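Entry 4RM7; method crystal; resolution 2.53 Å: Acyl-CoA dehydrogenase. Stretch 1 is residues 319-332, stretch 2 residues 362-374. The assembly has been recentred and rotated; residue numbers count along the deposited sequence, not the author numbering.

Stretch 1 319-332: VALMKYYVPKAATE
Stretch 2 (362-374) YQFADGTDEVMVV

Stretch 1 is helical throughout and is part of a longer helix, kinked at Pro327 and Lys328, whose backbone nitrogens make no bond to the preceding turn; proline has no amide hydrogen to give. Stretch 2 passes through a type II β turn from Phe364 to Gly367 and enters a helix at Asp369 that runs on past Val374. The two helices are nearly antiparallel, at 156°, with axes approaching to 8.7 Å. The register is set by three CA–CA pairs: Ala320–Met372 at 5.3 Å, Tyr324–Asp369 at 5.0 Å and Pro327–Gln363 at 5.4 Å. Together the stretches bury 617 Å².

The polar centre of the contact is Lys323, whose CA-to-CB bond points toward stretch 2. With chi angles t, p, t, p, its chain curls so that Lys323 NZ, in a buried residue, donates to Ala365 O at 2.7 Å and Gly367 O at 2.8 Å in the turn and to Tyr362 O at 3.1 Å just before it. The positive charge thus gathers three backbone oxygens of stretch 2 around one donor. The backbone angles of Gly367, phi/psi 94/130, call for glycine: a CB would be jammed against the preceding carbonyl O and would lie 2.5 Å from Met372 CE.

Two waters extend the polar network. The first accepts from Lys323 NZ at 2.8 Å and lies within hydrogen-bonding distance of Lys323 O (2.6 Å) and Asp369 OD1 (2.8 Å). The four acceptors around Lys323 NZ must share its three hydrogens. The second water sits at the kink, accepting from Lys328 N at 2.8 Å and lying 2.9 Å from Tyr324 O, so it fills the break in the helical bonding.

Apolar packing centres on selenomethionine Met372 (chi1 m, chi2 m, chi3 110°). Met372 SE lies 3.7 Å from Lys323 CB and 4.5 Å from Ala320 CB, while Met372 CB is 4.1 Å from Tyr324 CB. Tyr324 (chi1 t, chi2 81°) presents its ring edge to Met372 CB and Asp369 O, and its CE1 lies 3.5 Å from CG2 of Val373 (chi1 t). Toward the other end, Pro327 CB packs 3.7 Å from CB of Tyr362 (chi1 m) and 3.8 Å from Gln363 CG.

Three side-chain bonds lie within the stretches. Gln363 (chi1 m, chi2 t) donates from NE2 to OD2 of Asp369 (chi1 m) at 3.2 Å, linking the loop to the first helical turn. Thr331 (chi1 m) donates from OG1 to Pro327 O at 2.9 Å. Thr368 (chi1 p) caps the second helix, its OG1 accepting from Val371 N at 3.2 Å.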

# COMPACT_ATOMS: atom_id res chain seq x y z
N VAL A 319 -20.61 10.95 -1.88
CA VAL A 319 -19.76 12.04 -1.40
C VAL A 319 -18.77 11.54 -0.35
O VAL A 319 -17.62 11.96 -0.32
CB VAL A 319 -20.63 13.18 -0.84
CG1 VAL A 319 -19.79 14.16 -0.02
CG2 VAL A 319 -21.36 13.88 -1.99
N ALA A 320 -19.20 10.61 0.48
CA ALA A 320 -18.31 10.04 1.48
C ALA A 320 -17.19 9.21 0.84
O ALA A 320 -16.04 9.26 1.27
CB ALA A 320 -19.12 9.21 2.48
N LEU A 321 -17.52 8.42 -0.18
CA LEU A 321 -16.52 7.55 -0.81
C LEU A 321 -15.51 8.40 -1.58
O LEU A 321 -14.32 8.19 -1.49
CB LEU A 321 -17.18 6.52 -1.73
CG LEU A 321 -18.06 5.47 -1.05
CD1 LEU A 321 -18.65 4.51 -2.07
CD2 LEU A 321 -17.28 4.70 0.02
N MSE A 322 -16.01 9.37 -2.33
CA MSE A 322 -15.20 10.38 -2.98
C MSE A 322 -14.23 11.07 -2.01
O MSE A 322 -13.04 11.12 -2.26
CB MSE A 322 -16.13 11.43 -3.63
CG MSE A 322 -15.40 12.59 -4.26
SE MSE A 322 -16.56 14.14 -4.36
CE MSE A 322 -16.50 14.60 -2.45
N LYS A 323 -14.73 11.58 -0.89
CA LYS A 323 -13.86 12.30 0.03
C LYS A 323 -12.84 11.37 0.68
O LYS A 323 -11.76 11.80 1.06
CB LYS A 323 -14.69 13.01 1.12
CG LYS A 323 -13.87 13.94 2.00
CD LYS A 323 -13.04 14.90 1.15
CE LYS A 323 -12.44 16.03 1.97
NZ LYS A 323 -11.58 15.55 3.08
N TYR A 324 -13.19 10.10 0.81
CA TYR A 324 -12.28 9.14 1.43
C TYR A 324 -11.09 8.88 0.52
O TYR A 324 -9.96 8.73 0.97
CB TYR A 324 -13.01 7.82 1.74
CG TYR A 324 -12.15 6.76 2.42
CD1 TYR A 324 -11.91 6.81 3.78
CD2 TYR A 324 -11.59 5.72 1.70
CE1 TYR A 324 -11.13 5.84 4.41
CE2 TYR A 324 -10.80 4.73 2.32
CZ TYR A 324 -10.58 4.80 3.67
OH TYR A 324 -9.80 3.85 4.29
N TYR A 325 -11.35 8.85 -0.77
CA TYR A 325 -10.36 8.38 -1.70
C TYR A 325 -9.46 9.49 -2.25
O TYR A 325 -8.25 9.31 -2.35
CB TYR A 325 -11.05 7.64 -2.86
CG TYR A 325 -10.07 7.20 -3.93
CD1 TYR A 325 -9.32 6.02 -3.79
CD2 TYR A 325 -9.87 7.96 -5.07
CE1 TYR A 325 -8.40 5.62 -4.77
CE2 TYR A 325 -8.97 7.56 -6.07
CZ TYR A 325 -8.24 6.39 -5.91
OH TYR A 325 -7.36 6.00 -6.90
N VAL A 326 -10.05 10.62 -2.59
CA VAL A 326 -9.40 11.55 -3.50
C VAL A 326 -8.23 12.35 -2.92
O VAL A 326 -7.19 12.40 -3.55
CB VAL A 326 -10.44 12.54 -4.13
CG1 VAL A 326 -9.73 13.64 -4.95
CG2 VAL A 326 -11.38 11.75 -5.03
N PRO A 327 -8.40 12.97 -1.73
CA PRO A 327 -7.24 13.74 -1.25
C PRO A 327 -6.01 12.87 -1.01
O PRO A 327 -4.90 13.28 -1.35
CB PRO A 327 -7.75 14.34 0.07
CG PRO A 327 -9.24 14.42 -0.10
CD PRO A 327 -9.58 13.16 -0.87
N LYS A 328 -6.20 11.67 -0.48
CA LYS A 328 -5.03 10.81 -0.26
C LYS A 328 -4.44 10.41 -1.61
O LYS A 328 -3.21 10.43 -1.80
CB LYS A 328 -5.40 9.59 0.56
CG LYS A 328 -4.22 8.75 0.95
CD LYS A 328 -4.69 7.43 1.46
CE LYS A 328 -3.64 6.77 2.33
NZ LYS A 328 -4.10 5.42 2.78
N ALA A 329 -5.30 10.05 -2.57
CA ALA A 329 -4.83 9.72 -3.91
C ALA A 329 -4.11 10.90 -4.53
O ALA A 329 -3.06 10.74 -5.15
CB ALA A 329 -5.97 9.30 -4.78
N ALA A 330 -4.66 12.10 -4.33
CA ALA A 330 -4.04 13.28 -4.90
C ALA A 330 -2.63 13.48 -4.32
O ALA A 330 -1.69 13.83 -5.06
CB ALA A 330 -4.89 14.50 -4.65
N THR A 331 -2.48 13.25 -3.02
CA THR A 331 -1.19 13.43 -2.36
C THR A 331 -0.17 12.44 -2.91
O THR A 331 0.99 12.79 -3.10
CB THR A 331 -1.30 13.27 -0.82
OG1 THR A 331 -2.29 14.18 -0.33
CG2 THR A 331 0.01 13.59 -0.15
N GLU A 332 -0.60 11.22 -3.19
CA GLU A 332 0.29 10.18 -3.70
C GLU A 332 0.76 10.52 -5.13
O GLU A 332 1.95 10.33 -5.46
CB GLU A 332 -0.41 8.82 -3.66
CG GLU A 332 -0.77 8.40 -2.24
CD GLU A 332 -1.53 7.08 -2.15
OE1 GLU A 332 -1.87 6.49 -3.21
OE2 GLU A 332 -1.77 6.63 -1.01
N TYR A 362 -5.78 18.73 2.08
CA TYR A 362 -7.11 18.26 1.73
C TYR A 362 -7.55 17.02 2.54
O TYR A 362 -8.73 16.76 2.68
CB TYR A 362 -7.16 17.99 0.23
CG TYR A 362 -7.05 19.25 -0.60
CD1 TYR A 362 -7.58 20.45 -0.15
CD2 TYR A 362 -6.42 19.24 -1.83
CE1 TYR A 362 -7.50 21.60 -0.91
CE2 TYR A 362 -6.33 20.38 -2.61
CZ TYR A 362 -6.87 21.56 -2.15
OH TYR A 362 -6.78 22.69 -2.92
N GLN A 363 -6.60 16.28 3.10
CA GLN A 363 -6.96 15.13 3.92
C GLN A 363 -7.56 15.54 5.26
O GLN A 363 -8.12 14.70 5.95
CB GLN A 363 -5.76 14.24 4.14
CG GLN A 363 -5.31 13.52 2.88
CD GLN A 363 -4.19 12.52 3.16
OE1 GLN A 363 -3.10 12.62 2.61
NE2 GLN A 363 -4.47 11.55 4.02
N PHE A 364 -7.43 16.83 5.63
CA PHE A 364 -8.07 17.39 6.85
C PHE A 364 -9.29 18.24 6.57
O PHE A 364 -10.17 18.38 7.42
CB PHE A 364 -7.10 18.27 7.64
CG PHE A 364 -5.89 17.56 8.10
CD1 PHE A 364 -5.97 16.68 9.15
CD2 PHE A 364 -4.68 17.78 7.49
CE1 PHE A 364 -4.84 16.03 9.59
CE2 PHE A 364 -3.56 17.13 7.92
CZ PHE A 364 -3.63 16.25 8.97
N ALA A 365 -9.33 18.85 5.40
CA ALA A 365 -10.39 19.80 5.08
C ALA A 365 -11.70 19.08 4.88
O ALA A 365 -11.74 18.03 4.25
CB ALA A 365 -10.03 20.59 3.83
N ASP A 366 -12.77 19.67 5.40
CA ASP A 366 -14.11 19.21 5.15
C ASP A 366 -14.26 17.78 5.58
O ASP A 366 -14.86 16.97 4.87
CB ASP A 366 -14.46 19.34 3.66
CG ASP A 366 -14.25 20.75 3.15
OD1 ASP A 366 -15.14 21.61 3.35
OD2 ASP A 366 -13.19 20.97 2.53
N GLY A 367 -13.70 17.44 6.73
CA GLY A 367 -13.90 16.11 7.27
C GLY A 367 -12.79 15.18 6.85
O GLY A 367 -12.45 15.10 5.68
N THR A 368 -12.23 14.48 7.83
CA THR A 368 -11.12 13.58 7.59
C THR A 368 -11.54 12.23 7.01
O THR A 368 -12.73 11.91 6.93
CB THR A 368 -10.37 13.32 8.88
OG1 THR A 368 -11.20 12.55 9.75
CG2 THR A 368 -10.04 14.63 9.53
N ASP A 369 -10.54 11.45 6.64
CA ASP A 369 -10.75 10.09 6.14
C ASP A 369 -11.52 9.29 7.21
O ASP A 369 -12.50 8.61 6.91
CB ASP A 369 -9.39 9.43 5.80
CG ASP A 369 -8.41 10.40 5.02
OD1 ASP A 369 -8.82 11.51 4.60
OD2 ASP A 369 -7.22 10.05 4.81
N GLU A 370 -11.08 9.43 8.45
CA GLU A 370 -11.63 8.70 9.57
C GLU A 370 -13.10 9.05 9.80
O GLU A 370 -13.91 8.20 10.19
CB GLU A 370 -10.80 9.00 10.83
CG GLU A 370 -9.34 8.44 10.79
CD GLU A 370 -8.39 9.16 9.79
OE1 GLU A 370 -8.55 10.38 9.54
OE2 GLU A 370 -7.48 8.48 9.26
N VAL A 371 -13.46 10.31 9.56
CA VAL A 371 -14.85 10.73 9.65
C VAL A 371 -15.68 10.17 8.47
O VAL A 371 -16.85 9.82 8.64
CB VAL A 371 -14.93 12.30 9.71
CG1 VAL A 371 -16.32 12.81 9.43
CG2 VAL A 371 -14.50 12.78 11.08
N MSE A 372 -15.08 10.04 7.29
CA MSE A 372 -15.79 9.45 6.15
C MSE A 372 -16.11 7.97 6.40
O MSE A 372 -17.19 7.51 6.04
CB MSE A 372 -14.98 9.61 4.86
CG MSE A 372 -14.74 11.07 4.45
SE MSE A 372 -16.37 12.19 4.34
CE MSE A 372 -16.03 13.31 5.88
N VAL A 373 -15.19 7.24 7.02
CA VAL A 373 -15.47 5.85 7.40
C VAL A 373 -16.69 5.74 8.31
O VAL A 373 -17.53 4.88 8.12
CB VAL A 373 -14.27 5.22 8.11
CG1 VAL A 373 -14.69 3.97 8.85
CG2 VAL A 373 -13.17 4.90 7.10
N VAL A 374 -16.80 6.63 9.28
CA VAL A 374 -17.90 6.61 10.24
C VAL A 374 -19.24 6.95 9.55
O VAL A 374 -20.27 6.39 9.87
CB VAL A 374 -17.60 7.58 11.43
CG1 VAL A 374 -18.81 7.83 12.26
CG2 VAL A 374 -16.49 7.02 12.29
O HOH W 1 -10.43 13.05 2.97
O HOH W 2 -8.21 10.97 1.32